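Local coordinates for 1-deoxy-D-xylulose 5-phosphate reductoisomerase (Moraxella catarrhalis, PDB 4ZQG), which catalyses the NAD(P)H-dependent rearrangement and reduction of 1-deoxy-D-xylulose 5-phosphate to 2-C-methyl-D-erythritol 4-phosphate in the MEP pathway and binds the antibiotic fosmidomycin, at residues Arg34-Leu48 against Pro56-Leu69. Residues are numbered along the deposited sequence; the frame is centred on the assembly and turned at random.
Sequences RIHALTGFSRVDKLL and PVKICTSPDNYAQL. With NAD (nicotinamide-adenine-dinucleotide), chain C.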
# COMPACT_ATOMS: atom_id res chain seq x y z
N ARG A 34 23.11 -18.50 -6.14
CA ARG A 34 24.44 -19.07 -5.97
C ARG A 34 25.26 -18.07 -5.15
O ARG A 34 25.35 -16.92 -5.53
CB ARG A 34 25.11 -19.29 -7.35
CG ARG A 34 26.58 -19.67 -7.30
CD ARG A 34 27.23 -20.01 -8.65
NE ARG A 34 27.74 -18.83 -9.34
CZ ARG A 34 28.85 -18.17 -9.02
NH1 ARG A 34 29.61 -18.55 -7.99
NH2 ARG A 34 29.19 -17.10 -9.74
N ILE A 35 25.88 -18.51 -4.06
CA ILE A 35 26.75 -17.61 -3.29
C ILE A 35 28.14 -17.55 -3.90
O ILE A 35 28.86 -18.49 -3.87
CB ILE A 35 26.93 -18.06 -1.85
CG1 ILE A 35 25.60 -18.32 -1.15
CG2 ILE A 35 27.76 -17.04 -1.10
CD1 ILE A 35 24.58 -17.25 -1.32
N HIS A 36 28.53 -16.43 -4.44
CA HIS A 36 29.85 -16.29 -4.97
C HIS A 36 30.79 -15.75 -3.92
O HIS A 36 31.96 -16.10 -3.94
CB HIS A 36 29.79 -15.36 -6.15
CG HIS A 36 31.12 -15.07 -6.75
ND1 HIS A 36 31.69 -15.88 -7.71
CD2 HIS A 36 31.98 -14.04 -6.56
CE1 HIS A 36 32.85 -15.36 -8.07
NE2 HIS A 36 33.03 -14.24 -7.41
N ALA A 37 30.32 -14.91 -3.00
CA ALA A 37 31.22 -14.36 -1.99
C ALA A 37 30.53 -13.96 -0.72
O ALA A 37 29.37 -13.70 -0.73
CB ALA A 37 31.98 -13.19 -2.54
N LEU A 38 31.27 -13.96 0.39
CA LEU A 38 30.75 -13.60 1.71
C LEU A 38 31.87 -12.85 2.40
O LEU A 38 33.00 -13.16 2.16
CB LEU A 38 30.46 -14.85 2.54
CG LEU A 38 29.48 -15.86 1.96
CD1 LEU A 38 29.49 -17.11 2.80
CD2 LEU A 38 28.08 -15.29 1.95
N THR A 39 31.57 -11.85 3.21
CA THR A 39 32.59 -11.09 3.88
C THR A 39 32.24 -10.83 5.30
O THR A 39 31.07 -10.71 5.64
CB THR A 39 32.82 -9.71 3.26
OG1 THR A 39 31.92 -8.73 3.82
CG2 THR A 39 32.75 -9.77 1.73
N GLY A 40 33.26 -10.73 6.14
CA GLY A 40 33.08 -10.54 7.57
C GLY A 40 34.31 -9.90 8.18
O GLY A 40 35.41 -10.25 7.81
N PHE A 41 34.16 -8.98 9.10
CA PHE A 41 35.31 -8.23 9.58
C PHE A 41 35.96 -8.96 10.74
O PHE A 41 37.11 -9.33 10.63
CB PHE A 41 34.89 -6.79 9.96
CG PHE A 41 36.05 -5.83 10.14
CD1 PHE A 41 36.42 -5.40 11.42
CD2 PHE A 41 36.76 -5.33 9.04
CE1 PHE A 41 37.46 -4.50 11.58
CE2 PHE A 41 37.80 -4.43 9.20
CZ PHE A 41 38.14 -4.01 10.47
N SER A 42 35.21 -9.20 11.81
CA SER A 42 35.77 -9.73 13.05
C SER A 42 35.53 -11.21 13.30
O SER A 42 36.37 -11.87 13.89
CB SER A 42 35.21 -8.95 14.25
OG SER A 42 36.01 -7.81 14.50
N ARG A 43 34.36 -11.72 12.91
CA ARG A 43 33.93 -13.02 13.39
C ARG A 43 34.43 -14.11 12.45
O ARG A 43 33.67 -14.66 11.62
CB ARG A 43 32.40 -13.05 13.57
CG ARG A 43 31.93 -12.52 14.92
CD ARG A 43 30.50 -12.02 14.86
NE ARG A 43 30.45 -10.74 14.16
CZ ARG A 43 29.36 -9.97 14.04
NH1 ARG A 43 28.20 -10.38 14.57
NH2 ARG A 43 29.42 -8.80 13.38
N VAL A 44 35.71 -14.43 12.62
CA VAL A 44 36.44 -15.29 11.72
C VAL A 44 35.84 -16.71 11.68
O VAL A 44 35.66 -17.29 10.61
CB VAL A 44 37.92 -15.36 12.14
CG1 VAL A 44 38.71 -16.30 11.24
CG2 VAL A 44 38.55 -13.98 12.10
N ASP A 45 35.54 -17.26 12.86
CA ASP A 45 34.94 -18.58 12.93
C ASP A 45 33.57 -18.67 12.23
O ASP A 45 33.27 -19.67 11.56
CB ASP A 45 34.84 -19.03 14.38
CG ASP A 45 36.21 -19.33 15.00
OD1 ASP A 45 37.24 -19.40 14.28
OD2 ASP A 45 36.22 -19.52 16.23
N LYS A 46 32.75 -17.61 12.34
CA LYS A 46 31.45 -17.62 11.73
C LYS A 46 31.60 -17.54 10.23
O LYS A 46 31.02 -18.34 9.49
CB LYS A 46 30.60 -16.50 12.27
CG LYS A 46 29.15 -16.68 11.87
CD LYS A 46 28.32 -15.48 12.29
CE LYS A 46 26.89 -15.66 11.85
NZ LYS A 46 26.16 -14.47 12.30
N LEU A 47 32.45 -16.65 9.79
CA LEU A 47 32.80 -16.64 8.37
C LEU A 47 33.33 -18.01 7.87
O LEU A 47 32.86 -18.52 6.85
CB LEU A 47 33.82 -15.56 8.10
CG LEU A 47 33.98 -15.26 6.63
CD1 LEU A 47 32.66 -14.96 5.90
CD2 LEU A 47 34.92 -14.08 6.55
N LEU A 48 34.20 -18.64 8.62
CA LEU A 48 34.59 -19.98 8.26
C LEU A 48 33.41 -20.92 8.16
O LEU A 48 33.27 -21.63 7.15
CB LEU A 48 35.63 -20.55 9.24
CG LEU A 48 36.21 -21.91 8.80
CD1 LEU A 48 37.18 -21.71 7.66
CD2 LEU A 48 36.89 -22.65 9.93
N PRO A 56 31.79 -20.76 -1.06
CA PRO A 56 31.89 -19.58 -1.89
C PRO A 56 33.20 -19.54 -2.65
O PRO A 56 34.19 -20.09 -2.18
CB PRO A 56 31.93 -18.45 -0.87
CG PRO A 56 32.49 -19.05 0.33
CD PRO A 56 31.88 -20.41 0.36
N VAL A 57 33.20 -18.88 -3.80
CA VAL A 57 34.41 -18.71 -4.56
C VAL A 57 35.39 -17.82 -3.82
O VAL A 57 36.55 -18.06 -3.84
CB VAL A 57 34.11 -18.21 -5.99
CG1 VAL A 57 35.38 -18.02 -6.78
CG2 VAL A 57 33.19 -19.19 -6.70
N LYS A 58 34.92 -16.78 -3.14
CA LYS A 58 35.81 -15.84 -2.46
C LYS A 58 35.22 -15.42 -1.16
O LYS A 58 34.01 -15.34 -1.03
CB LYS A 58 36.02 -14.55 -3.29
CG LYS A 58 36.22 -14.74 -4.78
CD LYS A 58 36.79 -13.48 -5.44
CE LYS A 58 37.12 -13.75 -6.91
NZ LYS A 58 37.34 -12.50 -7.67
N ILE A 59 36.06 -15.12 -0.20
CA ILE A 59 35.62 -14.45 1.02
C ILE A 59 36.68 -13.43 1.38
O ILE A 59 37.80 -13.49 0.87
CB ILE A 59 35.40 -15.42 2.20
CG1 ILE A 59 36.75 -16.03 2.62
CG2 ILE A 59 34.38 -16.46 1.82
CD1 ILE A 59 36.63 -17.20 3.57
N CYS A 60 36.31 -12.47 2.23
CA CYS A 60 37.17 -11.37 2.58
C CYS A 60 36.99 -11.12 4.03
O CYS A 60 35.86 -11.17 4.51
CB CYS A 60 36.74 -10.11 1.81
SG CYS A 60 37.68 -8.61 2.18
N THR A 61 38.08 -10.82 4.73
CA THR A 61 38.01 -10.47 6.16
C THR A 61 38.89 -9.27 6.44
O THR A 61 39.46 -8.68 5.50
CB THR A 61 38.40 -11.66 7.06
OG1 THR A 61 38.27 -11.31 8.44
CG2 THR A 61 39.81 -12.11 6.80
N SER A 62 39.00 -8.91 7.72
CA SER A 62 39.92 -7.84 8.12
C SER A 62 41.37 -8.24 7.91
O SER A 62 41.68 -9.42 7.89
CB SER A 62 39.71 -7.45 9.58
OG SER A 62 40.33 -8.33 10.51
N PRO A 63 42.28 -7.25 7.77
CA PRO A 63 43.70 -7.59 7.56
C PRO A 63 44.30 -8.32 8.75
O PRO A 63 45.09 -9.22 8.55
CB PRO A 63 44.37 -6.22 7.34
CG PRO A 63 43.26 -5.29 6.97
CD PRO A 63 42.06 -5.79 7.72
N ASP A 64 43.90 -7.93 9.95
CA ASP A 64 44.31 -8.59 11.16
C ASP A 64 43.97 -10.09 11.19
O ASP A 64 44.65 -10.85 11.87
CB ASP A 64 43.75 -7.86 12.40
CG ASP A 64 44.65 -6.70 12.86
OD1 ASP A 64 44.39 -5.55 12.46
OD2 ASP A 64 45.63 -6.92 13.61
N ASN A 65 42.95 -10.53 10.45
CA ASN A 65 42.58 -11.93 10.43
C ASN A 65 42.90 -12.71 9.17
O ASN A 65 42.58 -13.88 9.08
CB ASN A 65 41.09 -12.10 10.68
CG ASN A 65 40.63 -11.49 11.97
OD1 ASN A 65 39.56 -10.84 12.02
ND2 ASN A 65 41.40 -11.67 13.00
N TYR A 66 43.54 -12.08 8.19
CA TYR A 66 43.67 -12.71 6.89
C TYR A 66 44.47 -14.01 7.01
O TYR A 66 44.06 -15.08 6.51
CB TYR A 66 44.25 -11.70 5.88
CG TYR A 66 44.68 -12.32 4.59
CD1 TYR A 66 46.01 -12.67 4.38
CD2 TYR A 66 43.76 -12.63 3.60
CE1 TYR A 66 46.41 -13.27 3.20
CE2 TYR A 66 44.15 -13.21 2.41
CZ TYR A 66 45.48 -13.54 2.23
OH TYR A 66 45.92 -14.13 1.08
N ALA A 67 45.60 -13.92 7.71
CA ALA A 67 46.49 -15.07 7.89
C ALA A 67 45.78 -16.18 8.62
O ALA A 67 45.73 -17.30 8.14
CB ALA A 67 47.76 -14.67 8.63
N GLN A 68 45.18 -15.86 9.76
CA GLN A 68 44.47 -16.86 10.56
C GLN A 68 43.38 -17.55 9.74
O GLN A 68 43.21 -18.76 9.81
CB GLN A 68 43.89 -16.21 11.80
CG GLN A 68 42.91 -17.06 12.60
CD GLN A 68 42.03 -16.19 13.51
OE1 GLN A 68 40.98 -16.62 13.98
NE2 GLN A 68 42.43 -14.94 13.70
N LEU A 69 42.66 -16.79 8.95
CA LEU A 69 41.53 -17.35 8.25
C LEU A 69 42.01 -18.19 7.10
O LEU A 69 41.38 -19.19 6.80
CB LEU A 69 40.60 -16.21 7.77
CG LEU A 69 39.10 -16.38 7.46
CD1 LEU A 69 38.82 -16.10 5.99
CD2 LEU A 69 38.49 -17.72 7.85
PA NAD C . 25.97 -5.54 12.13
O1A NAD C . 26.73 -4.66 13.06
O2A NAD C . 25.07 -6.64 12.65
O5B NAD C . 26.92 -6.14 10.97
C5B NAD C . 27.78 -5.36 10.16
C4B NAD C . 28.52 -6.23 9.13
O4B NAD C . 29.52 -5.40 8.51
C3B NAD C . 29.25 -7.44 9.75
O3B NAD C . 29.21 -8.58 8.89
C2B NAD C . 30.68 -6.94 9.90
O2B NAD C . 31.65 -7.96 9.67
C1B NAD C . 30.83 -5.86 8.84
N9A NAD C . 31.71 -4.75 9.32
C8A NAD C . 31.59 -4.10 10.49
N7A NAD C . 32.55 -3.15 10.63
C5A NAD C . 33.30 -3.18 9.54
C6A NAD C . 34.49 -2.42 9.09
N6A NAD C . 35.02 -1.43 9.88
N1A NAD C . 34.99 -2.77 7.89
C2A NAD C . 34.46 -3.77 7.13
N3A NAD C . 33.38 -4.51 7.48
C4A NAD C . 32.77 -4.25 8.66
O3 NAD C . 25.10 -4.52 11.21
PN NAD C . 23.55 -4.61 10.77
O1N NAD C . 22.77 -4.24 12.01
O2N NAD C . 23.37 -5.87 9.97
O5D NAD C . 23.58 -3.34 9.78
C5D NAD C . 24.05 -3.45 8.43
C4D NAD C . 23.62 -2.23 7.62
O4D NAD C . 22.25 -2.33 7.21
C3D NAD C . 23.74 -0.97 8.44
O3D NAD C . 24.14 0.07 7.56
C2D NAD C . 22.35 -0.75 9.01
O2D NAD C . 22.13 0.63 9.34
C1D NAD C . 21.48 -1.30 7.88
N1N NAD C . 20.20 -1.83 8.36
C2N NAD C . 20.15 -2.87 9.23
C3N NAD C . 18.92 -3.36 9.72
C7N NAD C . 18.83 -4.52 10.67
O7N NAD C . 17.76 -5.08 10.84
N7N NAD C . 19.91 -4.96 11.31
C4N NAD C . 17.75 -2.75 9.29
C5N NAD C . 17.84 -1.71 8.40
C6N NAD C . 19.06 -1.25 7.94
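In the second beta-alpha-beta unit of the Rossmann-like nucleotide-binding domain, strand 34-39 pairs in parallel with strand 58-61, their short axes 4.9 Å apart, and helix 44-48 begins the crossover that connects them. Lys58 N donates to His36 O (3.1 Å) and Gly40 N to Cys60 O (3.1 Å), both almost straight on to the carbonyl; the two bonds in the middle, Leu38 N to Lys58 O and Cys60 N to Leu38 O, are weak. Just ahead of strand 58-61, Val57 sets its CB over one face of the His36 imidazole, 4.1 Å from the ring centroid, while the Arg34 guanidinium lies at the ring's edge, bonding weakly to ND1. NE2 of that histidine and NZ of Lys58 converge on Asp95.

On the helix side, Leu38 packs on Ile59, and Leu47 of the crossover helix meets Ile59 through CG and Leu69 through CD2. Val44 wedges CG1 against Leu69 CD2 (3.7 Å), the two side chains running antiparallel alongside one another. A classic feature of such folds is that cofactor binds where strands end and helices start, and here the turn after strand 34-39 receives the adenosine of NAD. Phe41 N donates to the ribose O2B (2.8 Å, 158° at the hydrogen). With CG trans to the backbone N (chi1 -166°), the phenyl ring slips between adenine and the loop that follows strand 58-61: NAD C6A lies 3.7 Å above one face, offset toward the rim, and Ser62 CB covers the opposite face in a CH-pi contact, 16° off the ring normal.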